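Side-chain contacts in piwi domain-containing protein (Vanderwaltozyma polyspora, PDB 5THE), which forms the C-terminal lobe of a budding-yeast Argonaute, an RNA-binding protein that probably uses a guide RNA to select target RNAs for cleavage: residues C504-G509 with N532-Q537; V273-Y276 with N282-A285; N402-N405 with E409-A412. All blocks are in the same frame, centred on the assembly; numbering follows the deposited sequence.

In the fold
Followed from the N terminus, interaction 2 comes first: it joins the end of strand 264-274 to the start of strand 282-289 and closes a short hairpin loop. Interaction 3 comes next, closing a tighter three-residue turn between strands 402-404 and 410-415, and interaction 1 closes a longer, partly disordered excursion between helix 490-515 and helix 531-534. The three loops follow one another in series, with none nested or crossed. Interactions 1 and 2 touch, Ile284 CD1 packing against Leu535 CD2 at 3.9 Å, so the hairpin and the helix pair share one apolar patch. Interaction 3 lies on the opposite side of the chain's centre, about 45 Å from interaction 2, centre to centre.

Interaction 1 (C504-G509 with N532-Q537); sequences CFFKAG and NVLLPQ
A first torsion of -179° swings the Phe506 ring away from its own backbone N and alongside Leu534, both side chains pointing the same way, and Phe506 CE2 comes within 3.9 Å of Leu534 CB. Leu535 has nearly the same first torsion (chi1 -173°), which carries CD1 to helix 490-515, where it rests 3.8 Å from Phe505 CB and 3.9 Å from Phe506 N. Leu535 is the residue at which the chain leaves the helix ending at Leu534. No direct hydrogen bond spans the contact; two waters do that work. Water 1 lies 2.8 Å from Phe505 O and also hydrogen-bonds to Leu534 O. Water 2 joins Leu534 O to Phe506 O, 2.7 Å away, and sits over the centre of one face of the Phe506 ring. The two waters thus link Leu534 O to the carbonyl oxygens of Phe505 and Phe506, and may share their protons among several acceptors. Leu304 of strand 300-305 touches both Phe506 and Leu534, and Phe510 meets the Phe506 ring. A few apolar side-chain contacts therefore lie beside a water-bridged stretch of backbone, the main chains being coupled through water and not through direct hydrogen bonds.

Interaction 2 (V273-Y276 with N282-A285); sequences VTHY and NSIA
Ser283 OG is held by several partners at once: it lies 2.6 Å from His275 ND1, at the edge of the imidazole and in its plane, and 2.7 Å from water 3, with a weak further bond from Glu310 N. Either member of the Ser283-His275 pair could be the donor. Water 3 also accepts from Tyr276 N at 2.8 Å, bridging the hydroxyl to the backbone where the first strand has already given way to the turn, and it lies above one face of the Tyr276 ring, offset toward its rim. His275 CG stands beside its own backbone N (chi1 -56°), and from there ND1 faces the hydroxyl. Further into the ladder, Thr274 and Ile284 form a hydrogen-bonded antiparallel pair, Thr274 N giving to Ile284 O at 2.8 Å and Ile284 N to Thr274 O at 2.9 Å. Their side chains slant across one another, OG1 of Thr274 3.9 Å from CB of Ile284, on the face covered by helix 490-515. On the other face Val273 CG2 meets Ala285 CB at 4.1 Å, with Ile313 touching both residues. This is a beta hairpin of the Piwi domain, in keeping with the leading antiparallel strands of an RNase H-like fold.

Interaction 3 (N402-N405 with E409-A412); sequences NAKN and EEVA
Asn405 and Glu409 meet with amide and carboxylate nearly coplanar, their planes 30° apart although the side chains slant across each other. Asn405 ND2 donates in its amide plane to the anti lone pair of Glu409 OE2 at 2.9 Å, and Asn405 OD1 accepts from Glu409 N at 2.9 Å, the donor standing above the carbonyl plane. CG of Asn405 sits between its backbone N and carbonyl carbon (chi1 71°), which turns the amide back toward Glu409. ND2 also binds Asp48, and OD1 takes Lys407 N as well. The Val411 side chain crosses that of Asn405 at about a right angle, CG2 3.6 Å from Asn405 ND2. On the opposite face, Lys404 and Glu410 run obliquely past each other; the Glu410 chain bends at chi2 (-85°), putting OE2 3.5 Å from Lys404 CG and 3.6 Å from Lys404 NZ in a long salt bridge. Asn402 leans over the Val411 carbonyl, its OD1 bound to Tyr51 N. Between the strands, Ala403 and Val411 exchange backbone hydrogen bonds, with Asn405 N to Glu409 O one step nearer the turn. This is a tight beta hairpin, its turn opened by the Asx turn of Asn405, at one edge of a three-stranded antiparallel sheet.

Interaction 1 (C504-G509 with N532-Q537)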
loop_
_atom_site.group_PDB
_atom_site.type_symbol
_atom_site.label_atom_id
_atom_site.label_comp_id
_atom_site.label_asym_id
_atom_site.label_seq_id
_atom_site.Cartn_x
_atom_site.Cartn_y
_atom_site.Cartn_z
ATOM N N CYS A 504 -1.197 9.509 -12.100
ATOM C CA CYS A 504 -2.319 10.448 -12.196
ATOM C C CYS A 504 -1.832 11.885 -12.299
ATOM O O CYS A 504 -2.291 12.653 -13.155
ATOM C CB CYS A 504 -3.238 10.318 -10.979
ATOM S SG CYS A 504 -4.060 8.743 -10.825
ATOM N N PHE A 505 -0.918 12.277 -11.404
ATOM C CA PHE A 505 -0.427 13.650 -11.406
ATOM C C PHE A 505 0.283 13.963 -12.716
ATOM O O PHE A 505 0.067 15.023 -13.312
ATOM C CB PHE A 505 0.528 13.884 -10.233
ATOM C CG PHE A 505 -0.082 13.663 -8.878
ATOM C CD1 PHE A 505 -1.445 13.796 -8.673
ATOM C CD2 PHE A 505 0.731 13.329 -7.801
ATOM C CE1 PHE A 505 -1.996 13.597 -7.410
ATOM C CE2 PHE A 505 0.195 13.135 -6.532
ATOM C CZ PHE A 505 -1.173 13.274 -6.339
ATOM N N PHE A 506 1.149 13.048 -13.171
ATOM C CA PHE A 506 1.872 13.263 -14.421
ATOM C C PHE A 506 0.899 13.440 -15.579
ATOM O O PHE A 506 1.018 14.385 -16.375
ATOM C CB PHE A 506 2.814 12.088 -14.683
ATOM C CG PHE A 506 3.640 12.229 -15.943
ATOM C CD1 PHE A 506 3.094 11.962 -17.190
ATOM C CD2 PHE A 506 4.970 12.597 -15.869
ATOM C CE1 PHE A 506 3.848 12.084 -18.336
ATOM C CE2 PHE A 506 5.731 12.714 -17.014
ATOM C CZ PHE A 506 5.169 12.462 -18.245
ATOM N N LYS A 507 -0.094 12.551 -15.657
ATOM C CA LYS A 507 -1.046 12.553 -16.762
ATOM C C LYS A 507 -1.956 13.778 -16.736
ATOM O O LYS A 507 -2.307 14.312 -17.797
ATOM C CB LYS A 507 -1.873 11.266 -16.733
ATOM C CG LYS A 507 -1.122 10.046 -17.245
ATOM C CD LYS A 507 -1.882 8.744 -16.945
ATOM C CE LYS A 507 -3.327 8.802 -17.407
ATOM N NZ LYS A 507 -3.450 8.727 -18.884
ATOM N N ALA A 508 -2.370 14.228 -15.550
ATOM C CA ALA A 508 -3.290 15.363 -15.481
ATOM C C ALA A 508 -2.661 16.662 -15.977
ATOM O O ALA A 508 -3.387 17.585 -16.355
ATOM C CB ALA A 508 -3.791 15.564 -14.052
ATOM N N GLY A 509 -1.338 16.758 -15.971
ATOM C CA GLY A 509 -0.686 17.987 -16.381
ATOM C C GLY A 509 0.051 17.847 -17.695
ATOM O O GLY A 509 0.653 18.806 -18.185
ATOM N N ASN A 532 10.468 18.576 -12.186
ATOM C CA ASN A 532 9.520 19.176 -11.260
ATOM C C ASN A 532 8.357 19.846 -11.958
ATOM O O ASN A 532 7.365 20.157 -11.296
ATOM C CB ASN A 532 10.217 20.199 -10.360
ATOM C CG ASN A 532 11.120 19.542 -9.350
ATOM O OD1 ASN A 532 10.654 19.021 -8.336
ATOM N ND2 ASN A 532 12.421 19.540 -9.629
ATOM N N VAL A 533 8.466 20.121 -13.254
ATOM C CA VAL A 533 7.314 20.622 -13.991
ATOM C C VAL A 533 6.481 19.471 -14.541
ATOM O O VAL A 533 5.246 19.525 -14.528
ATOM C CB VAL A 533 7.765 21.587 -15.106
ATOM C CG1 VAL A 533 6.575 21.998 -15.978
ATOM C CG2 VAL A 533 8.429 22.828 -14.503
ATOM N N LEU A 534 7.127 18.413 -15.032
ATOM C CA LEU A 534 6.360 17.257 -15.492
ATOM C C LEU A 534 5.654 16.577 -14.330
ATOM O O LEU A 534 4.521 16.104 -14.470
ATOM C CB LEU A 534 7.269 16.259 -16.213
ATOM C CG LEU A 534 7.801 16.673 -17.588
ATOM C CD1 LEU A 534 8.878 15.698 -18.055
ATOM C CD2 LEU A 534 6.642 16.779 -18.614
ATOM N N LEU A 535 6.310 16.504 -13.181
ATOM C CA LEU A 535 5.781 15.778 -12.031
ATOM C C LEU A 535 6.075 16.605 -10.797
ATOM O O LEU A 535 7.037 16.344 -10.067
ATOM C CB LEU A 535 6.386 14.374 -11.939
ATOM C CG LEU A 535 5.819 13.431 -10.877
ATOM C CD1 LEU A 535 4.297 13.516 -10.853
ATOM C CD2 LEU A 535 6.266 12.023 -11.184
ATOM N N PRO A 536 5.256 17.624 -10.532
ATOM C CA PRO A 536 5.480 18.464 -9.357
ATOM C C PRO A 536 5.292 17.656 -8.091
ATOM O O PRO A 536 4.556 16.662 -8.065
ATOM C CB PRO A 536 4.404 19.554 -9.477
ATOM C CG PRO A 536 3.746 19.344 -10.836
ATOM C CD PRO A 536 3.969 17.917 -11.182
ATOM N N GLN A 537 5.988 18.089 -7.045
ATOM C CA GLN A 537 5.849 17.473 -5.740
ATOM C C GLN A 537 4.534 17.878 -5.114
ATOM O O GLN A 537 4.037 18.989 -5.287
ATOM C CB GLN A 537 6.994 17.870 -4.808
ATOM C CG GLN A 537 8.292 17.157 -5.133
ATOM C CD GLN A 537 8.118 15.657 -5.051
ATOM O OE1 GLN A 537 7.629 15.149 -4.044
ATOM N NE2 GLN A 537 8.484 14.939 -6.126
HETATM O O HOH W 1 1.977 17.055 -13.814
HETATM O O HOH W 2 3.033 16.036 -16.975
#

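Interaction 2 (V273-Y276 with N282-A285)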
loop_
_atom_site.group_PDB
_atom_site.type_symbol
_atom_site.label_atom_id
_atom_site.label_comp_id
_atom_site.label_asym_id
_atom_site.label_seq_id
_atom_site.Cartn_x
_atom_site.Cartn_y
_atom_site.Cartn_z
ATOM N N VAL A 273 8.543 1.097 -9.396
ATOM C CA VAL A 273 8.724 1.924 -10.579
ATOM C C VAL A 273 7.620 1.575 -11.559
ATOM O O VAL A 273 7.297 0.397 -11.745
ATOM C CB VAL A 273 10.104 1.708 -11.234
ATOM C CG1 VAL A 273 10.326 2.712 -12.362
ATOM C CG2 VAL A 273 11.184 1.841 -10.211
ATOM N N THR A 274 7.033 2.589 -12.179
ATOM C CA THR A 274 6.105 2.365 -13.273
ATOM C C THR A 274 6.613 3.107 -14.497
ATOM O O THR A 274 7.272 4.147 -14.379
ATOM C CB THR A 274 4.700 2.839 -12.941
ATOM O OG1 THR A 274 4.762 4.210 -12.512
ATOM C CG2 THR A 274 4.111 1.969 -11.840
ATOM N N HIS A 275 6.288 2.581 -15.669
ATOM C CA HIS A 275 6.890 3.061 -16.898
ATOM C C HIS A 275 5.842 3.685 -17.799
ATOM O O HIS A 275 4.659 3.333 -17.741
ATOM C CB HIS A 275 7.598 1.934 -17.624
ATOM C CG HIS A 275 8.626 1.254 -16.783
ATOM N ND1 HIS A 275 9.802 1.869 -16.414
ATOM C CD2 HIS A 275 8.647 0.022 -16.221
ATOM C CE1 HIS A 275 10.508 1.044 -15.662
ATOM N NE2 HIS A 275 9.831 -0.085 -15.534
ATOM N N TYR A 276 6.309 4.617 -18.624
ATOM C CA TYR A 276 5.509 5.256 -19.663
ATOM C C TYR A 276 4.154 5.740 -19.145
ATOM O O TYR A 276 3.104 5.232 -19.557
ATOM C CB TYR A 276 5.342 4.316 -20.850
ATOM C CG TYR A 276 6.683 3.840 -21.374
ATOM C CD1 TYR A 276 7.582 4.739 -21.945
ATOM C CD2 TYR A 276 7.067 2.504 -21.264
ATOM C CE1 TYR A 276 8.819 4.321 -22.411
ATOM C CE2 TYR A 276 8.307 2.075 -21.735
ATOM C CZ TYR A 276 9.175 2.989 -22.306
ATOM O OH TYR A 276 10.407 2.579 -22.762
ATOM N N ASN A 282 9.396 9.525 -19.199
ATOM C CA ASN A 282 10.259 8.975 -18.166
ATOM C C ASN A 282 9.441 8.148 -17.184
ATOM O O ASN A 282 8.247 8.379 -16.979
ATOM C CB ASN A 282 10.988 10.093 -17.416
ATOM C CG ASN A 282 12.079 10.759 -18.247
ATOM O OD1 ASN A 282 12.242 10.472 -19.434
ATOM N ND2 ASN A 282 12.834 11.654 -17.615
ATOM N N SER A 283 10.098 7.177 -16.576
ATOM C CA SER A 283 9.441 6.351 -15.584
ATOM C C SER A 283 9.265 7.120 -14.266
ATOM O O SER A 283 9.858 8.181 -14.037
ATOM C CB SER A 283 10.241 5.065 -15.385
ATOM O OG SER A 283 10.332 4.381 -16.615
ATOM N N ILE A 284 8.427 6.564 -13.394
ATOM C CA ILE A 284 8.107 7.149 -12.096
ATOM C C ILE A 284 8.457 6.130 -11.025
ATOM O O ILE A 284 8.071 4.964 -11.132
ATOM C CB ILE A 284 6.621 7.548 -12.003
ATOM C CG1 ILE A 284 6.293 8.578 -13.071
ATOM C CG2 ILE A 284 6.283 8.083 -10.599
ATOM C CD1 ILE A 284 4.841 9.013 -13.122
ATOM N N ALA A 285 9.188 6.570 -10.001
ATOM C CA ALA A 285 9.549 5.735 -8.865
ATOM C C ALA A 285 8.914 6.298 -7.602
ATOM O O ALA A 285 8.702 7.508 -7.490
ATOM C CB ALA A 285 11.079 5.651 -8.672
HETATM O O HOH W 3 9.013 5.117 -18.797
#

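Interaction 3 (N402-N405 with E409-A412)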
loop_
_atom_site.group_PDB
_atom_site.type_symbol
_atom_site.label_atom_id
_atom_site.label_comp_id
_atom_site.label_asym_id
_atom_site.label_seq_id
_atom_site.Cartn_x
_atom_site.Cartn_y
_atom_site.Cartn_z
ATOM N N ASN A 402 -6.572 -32.023 4.189
ATOM C CA ASN A 402 -5.946 -31.890 5.495
ATOM C C ASN A 402 -4.523 -32.416 5.448
ATOM O O ASN A 402 -4.173 -33.249 4.609
ATOM C CB ASN A 402 -6.693 -32.670 6.609
ATOM C CG ASN A 402 -8.098 -32.155 6.846
ATOM O OD1 ASN A 402 -8.294 -31.030 7.306
ATOM N ND2 ASN A 402 -9.094 -32.980 6.519
ATOM N N ALA A 403 -3.703 -31.901 6.363
ATOM C CA ALA A 403 -2.409 -32.481 6.680
ATOM C C ALA A 403 -2.189 -32.273 8.171
ATOM O O ALA A 403 -2.912 -31.508 8.816
ATOM C CB ALA A 403 -1.283 -31.850 5.856
ATOM N N LYS A 404 -1.179 -32.949 8.719
ATOM C CA LYS A 404 -0.852 -32.773 10.130
ATOM C C LYS A 404 -0.033 -31.509 10.324
ATOM O O LYS A 404 1.004 -31.327 9.672
ATOM C CB LYS A 404 -0.098 -33.979 10.689
ATOM C CG LYS A 404 -0.990 -35.207 10.814
ATOM C CD LYS A 404 -0.321 -36.339 11.591
ATOM C CE LYS A 404 -1.341 -37.413 11.931
ATOM N NZ LYS A 404 -2.513 -36.843 12.662
ATOM N N ASN A 405 -0.503 -30.643 11.229
ATOM C CA ASN A 405 0.193 -29.415 11.574
ATOM C C ASN A 405 1.236 -29.682 12.664
ATOM O O ASN A 405 1.485 -30.821 13.063
ATOM C CB ASN A 405 -0.818 -28.325 11.953
ATOM C CG ASN A 405 -1.501 -28.562 13.288
ATOM O OD1 ASN A 405 -1.191 -29.505 14.022
ATOM N ND2 ASN A 405 -2.427 -27.661 13.628
ATOM N N GLU A 409 -2.328 -32.117 14.752
ATOM C CA GLU A 409 -3.731 -32.157 14.359
ATOM C C GLU A 409 -3.856 -32.249 12.844
ATOM O O GLU A 409 -3.046 -31.681 12.103
ATOM C CB GLU A 409 -4.462 -30.902 14.841
ATOM C CG GLU A 409 -4.261 -30.589 16.316
ATOM C CD GLU A 409 -4.588 -29.142 16.669
ATOM O OE1 GLU A 409 -5.185 -28.908 17.749
ATOM O OE2 GLU A 409 -4.254 -28.238 15.864
ATOM N N GLU A 410 -4.896 -32.950 12.393
ATOM C CA GLU A 410 -5.265 -32.995 10.979
ATOM C C GLU A 410 -6.117 -31.773 10.653
ATOM O O GLU A 410 -7.191 -31.574 11.232
ATOM C CB GLU A 410 -6.016 -34.284 10.644
ATOM C CG GLU A 410 -5.147 -35.533 10.699
ATOM C CD GLU A 410 -4.392 -35.805 9.400
ATOM O OE1 GLU A 410 -4.447 -34.973 8.471
ATOM O OE2 GLU A 410 -3.735 -36.862 9.307
ATOM N N VAL A 411 -5.650 -30.970 9.707
ATOM C CA VAL A 411 -6.000 -29.562 9.667
ATOM C C VAL A 411 -6.052 -29.112 8.210
ATOM O O VAL A 411 -5.316 -29.629 7.369
ATOM C CB VAL A 411 -4.941 -28.862 10.550
ATOM C CG1 VAL A 411 -4.300 -27.708 9.894
ATOM C CG2 VAL A 411 -5.492 -28.609 11.961
ATOM N N ALA A 412 -6.958 -28.175 7.897
ATOM C CA ALA A 412 -7.117 -27.722 6.510
ATOM C C ALA A 412 -5.818 -27.150 5.961
ATOM O O ALA A 412 -5.177 -26.302 6.589
ATOM C CB ALA A 412 -8.214 -26.668 6.393
#